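Local coordinates for single-stranded DNA-binding protein DdrB (Deinococcus radiodurans, PDB 4NOE) that binds single-stranded DNA and assists the accurate annealing of complementary strands in the DNA damage response, at the interface of chains A and B. Residues are numbered along the deposited sequence; one frame, centred on the assembly and turned at random. Chains: chain A/B, Single-stranded DNA-binding protein DdrB.

The interface of chains A and B. Residues chain A 7, 19, 21; chain B 5-7.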
ATOM      1  N   GLN A   7      34.296  -3.786 -23.433  1.00 15.24           N
ATOM      2  CA  GLN A   7      33.821  -2.445 -23.130  1.00 20.83           C
ATOM      3  C   GLN A   7      33.248  -2.490 -21.730  1.00 24.84           C
ATOM      4  O   GLN A   7      32.573  -3.456 -21.365  1.00 22.43           O
ATOM      5  CB  GLN A   7      32.710  -2.028 -24.084  1.00 17.67           C
ATOM      6  CG  GLN A   7      33.095  -1.923 -25.557  1.00 21.29           C
ATOM      7  CD  GLN A   7      31.965  -1.325 -26.360  1.00 39.12           C
ATOM      8  OE1 GLN A   7      30.912  -1.946 -26.522  1.00 46.75           O
ATOM      9  NE2 GLN A   7      32.153  -0.096 -26.836  1.00 43.92           N
ATOM     10  N   THR A  19      31.018   4.902 -21.781  1.00 12.10           N
ATOM     11  CA  THR A  19      31.580   3.594 -22.101  1.00 18.15           C
ATOM     12  C   THR A  19      33.062   3.697 -22.447  1.00 20.19           C
ATOM     13  O   THR A  19      33.474   4.576 -23.224  1.00 18.27           O
ATOM     14  CB  THR A  19      30.816   2.915 -23.249  1.00 17.97           C
ATOM     15  OG1 THR A  19      29.424   2.813 -22.904  1.00 21.15           O
ATOM     16  CG2 THR A  19      31.377   1.522 -23.516  1.00 14.18           C
ATOM     17  N   ASN A  21      36.632   1.570 -23.695  1.00 20.85           N
ATOM     18  CA  ASN A  21      37.184   0.397 -24.352  1.00 24.82           C
ATOM     19  C   ASN A  21      38.446  -0.092 -23.664  1.00 25.77           C
ATOM     20  O   ASN A  21      39.303   0.695 -23.263  1.00 30.72           O
ATOM     21  CB  ASN A  21      37.422   0.659 -25.839  1.00 29.64           C
ATOM     22  CG  ASN A  21      36.131   0.946 -26.582  1.00 40.98           C
ATOM     23  OD1 ASN A  21      35.392   0.028 -26.933  1.00 42.47           O
ATOM     24  ND2 ASN A  21      35.843   2.222 -26.810  1.00 52.04           N
TER
ATOM     25  N   MET B   5      39.308   6.349 -27.063  1.00 44.33           N
ATOM     26  CA  MET B   5      37.932   6.716 -27.389  1.00 47.04           C
ATOM     27  C   MET B   5      36.943   6.334 -26.282  1.00 42.50           C
ATOM     28  O   MET B   5      36.896   5.181 -25.845  1.00 50.60           O
ATOM     29  CB  MET B   5      37.505   6.069 -28.710  1.00 44.15           C
ATOM     30  N   LEU B   6      36.172   7.319 -25.830  1.00 30.79           N
ATOM     31  CA  LEU B   6      35.036   7.092 -24.947  1.00 31.35           C
ATOM     32  C   LEU B   6      33.739   7.317 -25.719  1.00 25.31           C
ATOM     33  O   LEU B   6      33.727   7.930 -26.789  1.00 23.03           O
ATOM     34  CB  LEU B   6      35.058   8.062 -23.767  1.00 27.84           C
ATOM     35  CG  LEU B   6      36.226   8.084 -22.791  1.00 32.39           C
ATOM     36  CD1 LEU B   6      36.271   9.443 -22.150  1.00 42.13           C
ATOM     37  CD2 LEU B   6      36.037   7.039 -21.736  1.00 33.13           C
ATOM     38  N   GLN B   7      32.646   6.824 -25.154  1.00 20.25           N
ATOM     39  CA  GLN B   7      31.317   7.069 -25.681  1.00 21.57           C
ATOM     40  C   GLN B   7      30.484   7.574 -24.528  1.00 21.25           C
ATOM     41  O   GLN B   7      30.589   7.065 -23.412  1.00 19.28           O
ATOM     42  CB  GLN B   7      30.703   5.776 -26.223  1.00 22.65           C
ATOM     43  CG  GLN B   7      31.281   5.339 -27.568  1.00 30.33           C
ATOM     44  CD  GLN B   7      30.692   4.027 -28.050  1.00 41.58           C
ATOM     45  OE1 GLN B   7      29.760   4.010 -28.855  1.00 47.27           O
ATOM     46  NE2 GLN B   7      31.233   2.919 -27.558  1.00 42.57           N
TER
HETATM   47  O   HOH W   1      27.972   5.312 -22.804  1.00 26.33           O
HETATM   48  O   HOH W   2      38.609   3.882 -23.883  1.00 36.94           O
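A:Thr19 and B:Gln7 face each other as an antiparallel bridge pair, joined through their backbones by two hydrogen bonds. A:Thr19 N donates to B:Gln7 O at 2.7 Å, and B:Gln7 N returns a bond to A:Thr19 O at 3.1 Å. On the side-chain face of this pair the two beta carbons lie side by side, A:Thr19 CB being 4.1 Å from B:Gln7 CB. The threonine hydroxyl OG1, placed beside its own backbone N (chi1 -57°), reaches water 1, which also touches B:Gln7 O, so this carbonyl meets both the strand amide and a bridging water.

Towards the start of the B strand, A:Asn21 extends the contact with its side-chain amide. Its ND2 points at B:Met5 O, 3.3 Å away; the acceptor lies close to the asparagine amide plane, but the donor stands well above the carbonyl plane of the methionine, so the bond misses the lone-pair direction. Water 2 joins the same carbonyl to A:Asn21 N and thus doubles the link.

Behind this shell, A:Gln7 NE2 donates to A:Asn21 OD1 at 3.2 Å, a tilted bond that should limit rotation of the asparagine amide and keep ND2 turned to chain B. The side chains of A:Gln7 and B:Gln7, both extended beyond CG, converge obliquely over A:Thr19, their terminal amides nearly coplanar (28°). Their modelled NE2 atoms meet at 3.2 Å with no hydrogen bond assigned. Since A:Gln7 NE2 already donates to A:Asn21 OD1, the B:Gln7 amide may be the one that is flipped, which the structure alone does not show.

The patch pairs strand 17-22 of chain A with strand 6-11 of chain B, edge to edge, within the deposited assembly of ten copies; it plausibly continues the N-terminal sheet from one subunit to the next.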